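Local coordinates for enoyl-CoA hydratase/isomerase family protein (Pseudomonas syringae pv. tomato, PDB 3OT6) that probably acts on acyl-CoA thioesters as a hydratase or isomerase of the crotonase superfamily, though its actual substrate and reaction are not established, at residues G109-L114 against L130-I135; E164-D167 against A173-F176. All coordinates share one frame; numbering follows the deposited sequence.

Contact 1 of 2, residues G109-L114 against L130-I135; sequences GAFLLL and LNEVQI
Leu130 lays its CD2 methyl against one face of the aromatic ring of Phe111, the central contact between helix 108-113 and the loop that follows strand 128-129 in this crotonase fold. Leu130 CD2 lies 3.8 Å from the Phe111 ring centroid and 17° off the ring normal, a CH-pi contact displaced a little toward the rim. The other branch, CD1, reaches Phe111 CZ at 3.8 Å, so both methyls of the fork are used. An extended leucine suits this task: its CG lies beside the backbone N (chi1 -62°), and the fork opens against the helix even though the side chain does not leave the backbone straight toward it. Phe111 likewise starts off to one side and brings only its ring end to the loop, where the two side chains cross at about a right angle. Next to Phe111 in the sequence, Ala110 has its CB directed toward the loop, and this short methyl meets the same Leu130 CD2 that lies over the Phe111 ring, 3.8 Å from Ala110 CB. Leu146 of helix 141-150 also packs on Phe111, while Ser159 and Val160 touch Leu130. Glu132 bends back at chi2, with a bound methylpentanediol, probably from the crystallisation liquor, near its side chain, and its carboxylate stands steeply to the ring, OE1 lying 3.8 Å from Phe111 CE2, at the ring edge.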
loop_
_atom_site.group_PDB
_atom_site.type_symbol
_atom_site.label_atom_id
_atom_site.label_comp_id
_atom_site.label_asym_id
_atom_site.label_seq_id
_atom_site.Cartn_x
_atom_site.Cartn_y
_atom_site.Cartn_z
ATOM N N GLY A 109 -3.285 -4.940 -2.830
ATOM C CA GLY A 109 -3.956 -4.030 -1.911
ATOM C C GLY A 109 -3.364 -4.144 -0.495
ATOM O O GLY A 109 -3.261 -3.156 0.239
ATOM N N ALA A 110 -2.995 -5.343 -0.066
ATOM C CA ALA A 110 -2.372 -5.417 1.247
ATOM C C ALA A 110 -0.883 -4.953 1.190
ATOM O O ALA A 110 -0.340 -4.511 2.219
ATOM C CB ALA A 110 -2.513 -6.818 1.884
ATOM N N PHE A 111 -0.228 -5.064 0.029
ATOM C CA PHE A 111 1.073 -4.451 -0.115
ATOM C C PHE A 111 1.085 -2.945 0.065
ATOM O O PHE A 111 2.096 -2.367 0.467
ATOM C CB PHE A 111 1.763 -4.869 -1.382
ATOM C CG PHE A 111 2.282 -6.282 -1.304
ATOM C CD1 PHE A 111 3.186 -6.653 -0.287
ATOM C CD2 PHE A 111 1.862 -7.249 -2.196
ATOM C CE1 PHE A 111 3.681 -7.999 -0.201
ATOM C CE2 PHE A 111 2.318 -8.550 -2.113
ATOM C CZ PHE A 111 3.219 -8.948 -1.117
ATOM N N LEU A 112 -0.029 -2.289 -0.199
ATOM C CA LEU A 112 -0.045 -0.854 -0.012
ATOM C C LEU A 112 0.138 -0.539 1.465
ATOM O O LEU A 112 0.798 0.465 1.768
ATOM C CB LEU A 112 -1.333 -0.200 -0.508
ATOM C CG LEU A 112 -1.664 -0.325 -1.978
ATOM C CD1 LEU A 112 -3.020 0.433 -2.210
ATOM C CD2 LEU A 112 -0.563 0.272 -2.762
ATOM N N LEU A 113 -0.450 -1.348 2.365
ATOM C CA LEU A 113 -0.284 -1.156 3.831
ATOM C C LEU A 113 1.162 -1.393 4.347
ATOM O O LEU A 113 1.563 -0.881 5.424
ATOM C CB LEU A 113 -1.260 -2.029 4.633
ATOM C CG LEU A 113 -2.774 -1.955 4.316
ATOM C CD1 LEU A 113 -3.436 -3.282 4.715
ATOM C CD2 LEU A 113 -3.374 -0.745 5.046
ATOM N N LEU A 114 1.909 -2.201 3.605
ATOM C CA LEU A 114 3.275 -2.503 3.900
ATOM C C LEU A 114 4.227 -1.447 3.291
ATOM O O LEU A 114 5.448 -1.568 3.416
ATOM C CB LEU A 114 3.601 -3.924 3.395
ATOM C CG LEU A 114 2.745 -5.043 4.041
ATOM C CD1 LEU A 114 3.302 -6.451 3.787
ATOM C CD2 LEU A 114 2.545 -4.854 5.550
ATOM N N LEU A 130 -2.560 -11.766 1.886
ATOM C CA LEU A 130 -1.847 -11.986 0.684
ATOM C C LEU A 130 -2.291 -13.347 0.137
ATOM O O LEU A 130 -1.820 -14.412 0.581
ATOM C CB LEU A 130 -0.329 -11.985 0.980
ATOM C CG LEU A 130 0.207 -10.667 1.537
ATOM C CD1 LEU A 130 1.722 -10.792 1.838
ATOM C CD2 LEU A 130 -0.090 -9.465 0.587
ATOM N N ASN A 131 -3.198 -13.337 -0.837
ATOM C CA ASN A 131 -3.809 -14.605 -1.169
ATOM C C ASN A 131 -3.156 -15.251 -2.354
ATOM O O ASN A 131 -3.661 -16.234 -2.872
ATOM C CB ASN A 131 -5.314 -14.459 -1.351
ATOM C CG ASN A 131 -5.671 -13.619 -2.552
ATOM O OD1 ASN A 131 -4.862 -12.885 -3.102
ATOM N ND2 ASN A 131 -6.884 -13.727 -2.960
ATOM N N GLU A 132 -2.022 -14.714 -2.787
ATOM C CA GLU A 132 -1.522 -15.124 -4.068
ATOM C C GLU A 132 -1.226 -16.620 -4.150
ATOM O O GLU A 132 -1.413 -17.236 -5.216
ATOM C CB GLU A 132 -0.411 -14.200 -4.693
ATOM C CG GLU A 132 0.389 -13.250 -3.871
ATOM C CD GLU A 132 -0.351 -11.996 -3.341
ATOM O OE1 GLU A 132 -0.116 -10.876 -3.822
ATOM O OE2 GLU A 132 -1.127 -12.118 -2.379
ATOM N N VAL A 133 -0.785 -17.203 -3.033
ATOM C CA VAL A 133 -0.402 -18.609 -3.020
ATOM C C VAL A 133 -1.682 -19.451 -3.116
ATOM O O VAL A 133 -1.661 -20.584 -3.613
ATOM C CB VAL A 133 0.491 -19.015 -1.816
ATOM C CG1 VAL A 133 0.344 -20.553 -1.456
ATOM C CG2 VAL A 133 1.901 -18.724 -2.142
ATOM N N GLN A 134 -2.782 -18.882 -2.663
ATOM C CA GLN A 134 -4.036 -19.587 -2.665
ATOM C C GLN A 134 -4.540 -19.681 -4.082
ATOM O O GLN A 134 -4.977 -20.750 -4.535
ATOM C CB GLN A 134 -5.070 -18.893 -1.801
ATOM C CG GLN A 134 -6.439 -19.428 -2.104
ATOM C CD GLN A 134 -7.303 -19.567 -0.880
ATOM O OE1 GLN A 134 -8.490 -19.867 -1.011
ATOM N NE2 GLN A 134 -6.728 -19.348 0.334
ATOM N N ILE A 135 -4.435 -18.594 -4.829
ATOM C CA ILE A 135 -4.906 -18.684 -6.203
ATOM C C ILE A 135 -3.834 -19.138 -7.184
ATOM O O ILE A 135 -4.061 -19.018 -8.379
ATOM C CB ILE A 135 -5.598 -17.406 -6.676
ATOM C CG1 ILE A 135 -4.559 -16.291 -6.838
ATOM C CG2 ILE A 135 -6.733 -16.972 -5.689
ATOM C CD1 ILE A 135 -5.224 -14.957 -7.038
#

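Contact 2 of 2, residues E164-D167 against A173-F176; sequences EMFD and AAGF
Phe166 meets Ala174 and Phe176 across the short helix 168-174. Glu164 comes first: its carboxylate forms a salt bridge with Arg158, and its aliphatic CG lies 3.9 Å above one face of the Phe166 ring, so a long acidic side chain serves both as ionic partner and as apolar cover. Met165, a selenomethionine, turns its CB to the far side and rests on Ser127 and Asn131. Phe166 then points inward, with CG beside its backbone N (chi1 -58°), which sets the ring between Glu164 and the end of helix 168-174. On the face opposite Glu164 sits Ala174 CB, 4.1 Å from the Phe166 ring centroid and within CH-pi range; a methyl is small enough to let the helix end come this close. The short, weakly bonded strand 165-166, outermost in the small four-stranded sheet of the crotonase fold within this chain, runs through Asp167 into that helix. Gly175 ends the helix in a Schellman motif, its positive phi suiting glycine, and the chain turns so that Phe176 also points back at Phe166. The two rings are inclined at 44°, with Phe176 CE2 3.8 Å from Phe166 CE2. Asp167 closes the segment as N-cap, its OD1 accepting a hydrogen bond from Gly170 N.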
loop_
_atom_site.group_PDB
_atom_site.type_symbol
_atom_site.label_atom_id
_atom_site.label_comp_id
_atom_site.label_asym_id
_atom_site.label_seq_id
_atom_site.Cartn_x
_atom_site.Cartn_y
_atom_site.Cartn_z
ATOM N N GLU A 164 -2.411 -17.000 4.609
ATOM C CA GLU A 164 -3.406 -16.828 5.629
ATOM C C GLU A 164 -4.086 -15.488 5.492
ATOM O O GLU A 164 -3.407 -14.482 5.350
ATOM C CB GLU A 164 -2.789 -16.931 7.020
ATOM C CG GLU A 164 -3.816 -16.691 8.117
ATOM C CD GLU A 164 -3.370 -17.206 9.474
ATOM O OE1 GLU A 164 -2.361 -18.012 9.483
ATOM O OE2 GLU A 164 -4.039 -16.797 10.502
HETATM N N MSE A 165 -5.422 -15.495 5.591
HETATM C CA MSE A 165 -6.197 -14.275 5.617
HETATM C C MSE A 165 -6.510 -13.805 7.023
HETATM O O MSE A 165 -6.830 -14.600 7.892
HETATM C CB MSE A 165 -7.480 -14.406 4.774
HETATM C CG MSE A 165 -7.212 -14.763 3.309
HETATM SE SE MSE A 165 -5.915 -13.592 2.374
HETATM C CE MSE A 165 -7.079 -12.106 2.393
ATOM N N PHE A 166 -6.434 -12.490 7.243
ATOM C CA PHE A 166 -6.609 -11.902 8.597
ATOM C C PHE A 166 -7.872 -11.074 8.685
ATOM O O PHE A 166 -8.334 -10.427 7.715
ATOM C CB PHE A 166 -5.386 -11.051 8.981
ATOM C CG PHE A 166 -4.101 -11.834 8.954
ATOM C CD1 PHE A 166 -3.636 -12.478 10.105
ATOM C CD2 PHE A 166 -3.389 -11.982 7.776
ATOM C CE1 PHE A 166 -2.487 -13.237 10.085
ATOM C CE2 PHE A 166 -2.238 -12.765 7.737
ATOM C CZ PHE A 166 -1.786 -13.401 8.901
ATOM N N ASP A 167 -8.468 -11.119 9.853
ATOM C CA ASP A 167 -9.496 -10.175 10.125
ATOM C C ASP A 167 -8.783 -8.921 10.622
ATOM O O ASP A 167 -7.572 -8.947 10.846
ATOM C CB ASP A 167 -10.548 -10.761 11.075
ATOM C CG ASP A 167 -10.041 -11.080 12.467
ATOM O OD1 ASP A 167 -8.876 -10.778 12.871
ATOM O OD2 ASP A 167 -10.889 -11.667 13.195
ATOM N N ALA A 173 -2.271 -7.467 14.760
ATOM C CA ALA A 173 -1.283 -8.370 15.326
ATOM C C ALA A 173 -0.237 -8.792 14.254
ATOM O O ALA A 173 0.974 -8.914 14.567
ATOM C CB ALA A 173 -1.974 -9.588 15.972
ATOM N N ALA A 174 -0.635 -9.030 12.997
ATOM C CA ALA A 174 0.418 -9.522 12.050
ATOM C C ALA A 174 1.334 -8.406 11.477
ATOM O O ALA A 174 2.425 -8.705 10.970
ATOM C CB ALA A 174 -0.162 -10.387 10.895
ATOM N N GLY A 175 0.891 -7.155 11.524
ATOM C CA GLY A 175 1.712 -6.049 11.046
ATOM C C GLY A 175 1.215 -5.321 9.813
ATOM O O GLY A 175 1.874 -4.385 9.333
ATOM N N PHE A 176 0.051 -5.741 9.282
ATOM C CA PHE A 176 -0.596 -5.007 8.199
ATOM C C PHE A 176 -1.125 -3.659 8.681
ATOM O O PHE A 176 -1.166 -2.698 7.868
ATOM C CB PHE A 176 -1.717 -5.814 7.557
ATOM C CG PHE A 176 -1.225 -7.006 6.792
ATOM C CD1 PHE A 176 -0.760 -6.855 5.479
ATOM C CD2 PHE A 176 -1.242 -8.283 7.366
ATOM C CE1 PHE A 176 -0.243 -7.964 4.775
ATOM C CE2 PHE A 176 -0.741 -9.399 6.652
ATOM C CZ PHE A 176 -0.243 -9.234 5.368
#

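How the contacts relate
Contact 1 closes before contact 2 opens along the chain, yet their centres lie only about 11 Å apart and on the same side of the molecule's centre. Strands 128-129 and 165-166 are antiparallel neighbours in the small four-stranded sheet, so the loop of 130-135 leaves beside the strand that carries Phe166. Phe176 joins the two: its CE1 lies 3.9 Å from Ala110 CB, and its CD1 packs on Leu114. Ser159 of helix 153-160 touches Leu130, Phe166 and Phe176, and Arg119 donates to the carbonyls of both Leu113 and Gly175. The two contacts thus share one buried core, which joins helix 108-113 to the chain just past helix 168-174.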